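Putative phosphosugar isomerase (Clostridium difficile, PDB 3G68) probably binds phosphosugars or related carbohydrate derivatives through two SIS domains and may act as an isomerase, like the isomerase part of glucosamine-6-phosphate synthase. Local coordinates at residues V50-Q53 against P54-N58; Q160-E164 against K165-S169. All coordinates share one frame; numbering follows the deposited sequence.

Contact 1 (V50-Q53 against P54-N58); sequences VQVQ and PYLQN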
loop_
_atom_site.group_PDB
_atom_site.type_symbol
_atom_site.label_atom_id
_atom_site.label_comp_id
_atom_site.label_asym_id
_atom_site.label_seq_id
_atom_site.Cartn_x
_atom_site.Cartn_y
_atom_site.Cartn_z
ATOM N N VAL B 50 16.829 14.358 -52.127
ATOM C CA VAL B 50 18.224 14.596 -51.788
ATOM C C VAL B 50 18.508 14.121 -50.360
ATOM O O VAL B 50 19.511 13.470 -50.086
ATOM C CB VAL B 50 18.588 16.101 -51.886
ATOM C CG1 VAL B 50 20.017 16.346 -51.440
ATOM C CG2 VAL B 50 18.366 16.651 -53.279
ATOM N N GLN B 51 17.605 14.452 -49.443
ATOM C CA GLN B 51 17.817 14.136 -48.049
ATOM C C GLN B 51 17.759 12.659 -47.724
ATOM O O GLN B 51 18.613 12.186 -46.974
ATOM C CB GLN B 51 16.811 14.885 -47.151
ATOM C CG GLN B 51 16.976 14.615 -45.656
ATOM C CD GLN B 51 18.351 14.958 -45.156
ATOM O OE1 GLN B 51 18.934 16.008 -45.530
ATOM N NE2 GLN B 51 18.884 14.112 -44.293
ATOM N N VAL B 52 16.779 11.949 -48.279
ATOM C CA VAL B 52 16.539 10.535 -47.941
ATOM C C VAL B 52 17.310 9.534 -48.821
ATOM O O VAL B 52 17.569 8.415 -48.392
ATOM C CB VAL B 52 15.027 10.238 -47.970
ATOM C CG1 VAL B 52 14.724 8.802 -47.609
ATOM C CG2 VAL B 52 14.336 11.214 -46.985
ATOM N N GLN B 53 17.718 9.948 -50.018
ATOM C CA GLN B 53 18.484 9.050 -50.884
ATOM C C GLN B 53 19.637 8.322 -50.180
ATOM O O GLN B 53 19.788 7.110 -50.387
ATOM C CB GLN B 53 18.937 9.747 -52.179
ATOM C CG GLN B 53 19.732 8.837 -53.130
ATOM C CD GLN B 53 21.204 8.697 -52.755
ATOM O OE1 GLN B 53 21.798 9.603 -52.175
ATOM N NE2 GLN B 53 21.814 7.573 -53.141
ATOM N N PRO B 54 20.463 9.030 -49.381
ATOM C CA PRO B 54 21.526 8.274 -48.713
ATOM C C PRO B 54 20.993 7.144 -47.830
ATOM O O PRO B 54 21.485 6.018 -47.900
ATOM C CB PRO B 54 22.256 9.327 -47.878
ATOM C CG PRO B 54 22.003 10.617 -48.589
ATOM C CD PRO B 54 20.566 10.470 -49.066
ATOM N N TYR B 55 19.979 7.437 -47.029
ATOM C CA TYR B 55 19.373 6.416 -46.163
ATOM C C TYR B 55 18.957 5.222 -46.962
ATOM O O TYR B 55 19.255 4.080 -46.590
ATOM C CB TYR B 55 18.150 7.004 -45.457
ATOM C CG TYR B 55 17.310 6.044 -44.628
ATOM C CD1 TYR B 55 17.706 5.668 -43.356
ATOM C CD2 TYR B 55 16.078 5.578 -45.098
ATOM C CE1 TYR B 55 16.930 4.797 -42.595
ATOM C CE2 TYR B 55 15.287 4.734 -44.321
ATOM C CZ TYR B 55 15.715 4.365 -43.068
ATOM O OH TYR B 55 14.935 3.535 -42.269
ATOM N N LEU B 56 18.292 5.492 -48.080
ATOM C CA LEU B 56 17.776 4.455 -48.921
ATOM C C LEU B 56 18.871 3.639 -49.581
ATOM O O LEU B 56 18.761 2.408 -49.667
ATOM C CB LEU B 56 16.846 5.030 -49.965
ATOM C CG LEU B 56 15.515 5.509 -49.403
ATOM C CD1 LEU B 56 14.716 6.165 -50.554
ATOM C CD2 LEU B 56 14.766 4.356 -48.752
ATOM N N GLN B 57 19.915 4.333 -50.037
ATOM C CA GLN B 57 21.064 3.667 -50.651
ATOM C C GLN B 57 21.725 2.717 -49.636
ATOM O O GLN B 57 22.162 1.631 -49.994
ATOM C CB GLN B 57 22.062 4.703 -51.174
ATOM C CG GLN B 57 23.232 4.133 -52.010
ATOM C CD GLN B 57 22.830 3.508 -53.358
ATOM O OE1 GLN B 57 21.721 3.683 -53.855
ATOM N NE2 GLN B 57 23.768 2.811 -53.968
ATOM N N ASN B 58 21.810 3.152 -48.381
ATOM C CA ASN B 58 22.332 2.332 -47.304
ATOM C C ASN B 58 21.412 1.133 -46.993
ATOM O O ASN B 58 21.888 0.016 -46.846
ATOM C CB ASN B 58 22.521 3.183 -46.062
ATOM C CG ASN B 58 23.119 2.426 -44.918
ATOM O OD1 ASN B 58 22.393 1.952 -44.031
ATOM N ND2 ASN B 58 24.436 2.273 -44.928
HETATM O O HOH W 1 19.369 10.200 -45.347
#
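Val52 packs on Leu56 and Gln53 lies alongside Gln57 in a local, one-turn contact along helix 43-59, where Pro54 kinks the helix. This helix is the crossover of the beta-alpha-beta unit that runs from strand 36-40 to strand 63-67 in the SIS domain. Proline has no N-H to give, and its CD, 3.3 Å from Val50 O, takes up the room where the helical bond to that carbonyl would form. Tyr55 N does not bond Gln51 O directly; a water lies between them, donating to Gln51 O and accepting from Tyr55 N. Helical bonds follow from Leu56 N to Val52 O (3.0 Å) and from Gln57 N to Gln53 O (2.8 Å).

On the apolar side, Val52 touches with one branch. Its CG1, anti to the backbone N (chi1 -179°), meets Leu56 CG at 3.8 Å and comes obliquely to the ring of Tyr55, 4.3 Å from CD2. Beyond this patch Leu56 leans on Val64, while Tyr55 reaches Met155 and Leu159 of helix 145-165 and hydrogen-bonds through OH to Tyr309.

The two glutamines point the same way, their amide planes 34° apart. The bend at Gln53 chi2 (-81°) swings its amide along the helix, bringing NE2 to 3.5 Å from Gln57 CB. Strand 63-67 gives both amides backbone partners: Gln53 NE2 donates to Val64 O, and Gln57 OE1 accepts from Val64 N.

Glutamine suits both places because a carboxamide carries both a donor and an acceptor: Gln53 can use its NH2 and Gln57 its oxygen on a single residue. The chemistry thus implies that, where proline leaves one carbonyl without its amide, a water bridges the next gap, and the two amides tie the helix to the neighbouring strand.

Contact 2 (Q160-E164 against K165-S169); sequences QIARE and KGIIS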
loop_
_atom_site.group_PDB
_atom_site.type_symbol
_atom_site.label_atom_id
_atom_site.label_comp_id
_atom_site.label_asym_id
_atom_site.label_seq_id
_atom_site.Cartn_x
_atom_site.Cartn_y
_atom_site.Cartn_z
ATOM N N GLN B 160 9.754 -1.005 -45.910
ATOM C CA GLN B 160 8.733 -1.954 -46.361
ATOM C C GLN B 160 9.280 -2.885 -47.433
ATOM O O GLN B 160 9.006 -4.085 -47.417
ATOM C CB GLN B 160 7.510 -1.187 -46.875
ATOM C CG GLN B 160 6.672 -0.522 -45.740
ATOM C CD GLN B 160 5.586 -1.434 -45.192
ATOM O OE1 GLN B 160 4.998 -2.203 -45.936
ATOM N NE2 GLN B 160 5.282 -1.312 -43.890
ATOM N N ILE B 161 10.076 -2.328 -48.343
ATOM C CA ILE B 161 10.738 -3.123 -49.379
ATOM C C ILE B 161 11.768 -4.018 -48.710
ATOM O O ILE B 161 11.757 -5.211 -48.926
ATOM C CB ILE B 161 11.431 -2.263 -50.429
ATOM C CG1 ILE B 161 10.406 -1.590 -51.331
ATOM C CG2 ILE B 161 12.341 -3.111 -51.307
ATOM C CD1 ILE B 161 11.015 -0.472 -52.175
ATOM N N ALA B 162 12.615 -3.430 -47.869
ATOM C CA ALA B 162 13.684 -4.151 -47.178
ATOM C C ALA B 162 13.169 -5.374 -46.405
ATOM O O ALA B 162 13.757 -6.465 -46.460
ATOM C CB ALA B 162 14.437 -3.192 -46.241
ATOM N N ARG B 163 12.081 -5.189 -45.669
ATOM C CA ARG B 163 11.507 -6.300 -44.909
ATOM C C ARG B 163 10.959 -7.371 -45.859
ATOM O O ARG B 163 11.248 -8.549 -45.680
ATOM C CB ARG B 163 10.432 -5.805 -43.927
ATOM C CG ARG B 163 9.819 -6.916 -43.021
ATOM C CD ARG B 163 8.832 -6.330 -42.002
ATOM N NE ARG B 163 7.729 -5.684 -42.709
ATOM C CZ ARG B 163 6.705 -5.065 -42.145
ATOM N NH1 ARG B 163 6.588 -4.999 -40.827
ATOM N NH2 ARG B 163 5.768 -4.527 -42.919
ATOM N N GLU B 164 10.190 -6.966 -46.867
ATOM C CA GLU B 164 9.567 -7.908 -47.814
ATOM C C GLU B 164 10.593 -8.741 -48.519
ATOM O O GLU B 164 10.438 -9.968 -48.646
ATOM C CB GLU B 164 8.726 -7.141 -48.837
ATOM C CG GLU B 164 8.078 -7.956 -49.992
ATOM C CD GLU B 164 6.974 -8.936 -49.575
ATOM O OE1 GLU B 164 6.526 -8.920 -48.401
ATOM O OE2 GLU B 164 6.545 -9.711 -50.475
ATOM N N LYS B 165 11.652 -8.079 -48.975
ATOM C CA LYS B 165 12.715 -8.740 -49.746
ATOM C C LYS B 165 13.768 -9.476 -48.887
ATOM O O LYS B 165 14.650 -10.150 -49.419
ATOM C CB LYS B 165 13.363 -7.742 -50.729
ATOM C CG LYS B 165 12.355 -7.005 -51.694
ATOM C CD LYS B 165 11.310 -7.914 -52.388
ATOM C CE LYS B 165 10.606 -7.163 -53.540
ATOM N NZ LYS B 165 9.511 -7.958 -54.252
ATOM N N GLY B 166 13.673 -9.355 -47.573
ATOM C CA GLY B 166 14.558 -10.060 -46.655
ATOM C C GLY B 166 15.849 -9.392 -46.229
ATOM O O GLY B 166 16.665 -10.021 -45.559
ATOM N N ILE B 167 16.040 -8.118 -46.569
ATOM C CA ILE B 167 17.266 -7.398 -46.180
ATOM C C ILE B 167 17.300 -7.183 -44.663
ATOM O O ILE B 167 18.376 -7.210 -44.041
ATOM C CB ILE B 167 17.389 -6.018 -46.884
ATOM C CG1 ILE B 167 17.385 -6.170 -48.407
ATOM C CG2 ILE B 167 18.679 -5.301 -46.456
ATOM C CD1 ILE B 167 17.348 -4.824 -49.145
ATOM N N ILE B 168 16.112 -6.952 -44.089
ATOM C CA ILE B 168 15.955 -6.760 -42.659
ATOM C C ILE B 168 14.889 -7.702 -42.134
ATOM O O ILE B 168 13.951 -8.051 -42.847
ATOM C CB ILE B 168 15.631 -5.283 -42.287
ATOM C CG1 ILE B 168 14.255 -4.832 -42.808
ATOM C CG2 ILE B 168 16.716 -4.340 -42.836
ATOM C CD1 ILE B 168 13.911 -3.377 -42.442
ATOM N N SER B 169 15.026 -8.091 -40.875
ATOM C CA SER B 169 14.046 -8.937 -40.203
ATOM C C SER B 169 12.837 -8.108 -39.794
ATOM O O SER B 169 12.852 -6.871 -39.857
ATOM C CB SER B 169 14.624 -9.544 -38.924
ATOM O OG SER B 169 14.895 -8.546 -37.956
HETATM O O HOH W 2 7.352 -9.412 -53.222
#
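Lys165 N bonds Ile161 O at 2.9 Å, one of the backbone bonds that carry most of this local contact, in which the end of helix 145-165 turns into the link to helix 170-184. Gly166 then leaves the helix with positive phi (90°) in a Schellman motif. Its N donates to Arg163 O from above the carbonyl plane, and Ala162 O receives two weak bonds, from Ile167 N at 2.8 Å but only 130°, and from Ile168 N at 3.4 Å. Glycine suits the turn because a side chain at these backbone angles would be jammed against the preceding carbonyl.

Apolar contacts fold the chain leaving the helix over the helix end. Ile168 CG1 sits between the backbone N and the carbonyl carbon (chi1 66°), a rotation that carries it to 3.8 Å from Ala162 CB and close to the backbone of Arg163. The small methyl of Ala162 lets the chain come this near, and Ile167 CB lies 4.1 Å from it. Leu59 of helix 43-59 touches both Ala162 and Ile168. On another side of the helix, the Lys165 side chain slants across that of Ile161, CG to CG2 3.9 Å.

Glu164 and Lys165 meet through a water. It donates to Glu164 OE2 at 2.9 Å and accepts from Lys165 NZ, whose 5.1 Å separation from that carboxylate oxygen is too long for direct contact; NZ also donates to Thr32 O. Arg163 forms a salt bridge with Asp23 and a cation-pi contact with Tyr173.

Ser169, the N-cap of the following helix, accepts from Lys172 N through OG. A tightly closed helix end thus leads straight into the next N-cap: the turn meets backbone groups of the first helix, a serine hydroxyl meets an amide of the second, and isoleucines cover the junction.

From the N terminus the chain first passes through contact 1, within helix 43-59 between strands 36-40 and 63-67, and much later through contact 2, where helix 145-165 ends before helix 170-184. Each joins adjoining segments, so neither closes a long loop, and they follow in series without nesting or crossing. The centres of contact 1 and contact 2 lie about 16 Å apart, and the two do not touch. The two helices nevertheless meet: Tyr55 of contact 1 packs on helix 145-165, and the end of that helix, with its exit turn, abuts the end of helix 43-59. Contact 1 faces the parallel sheet; contact 2 leads into helix 170-184.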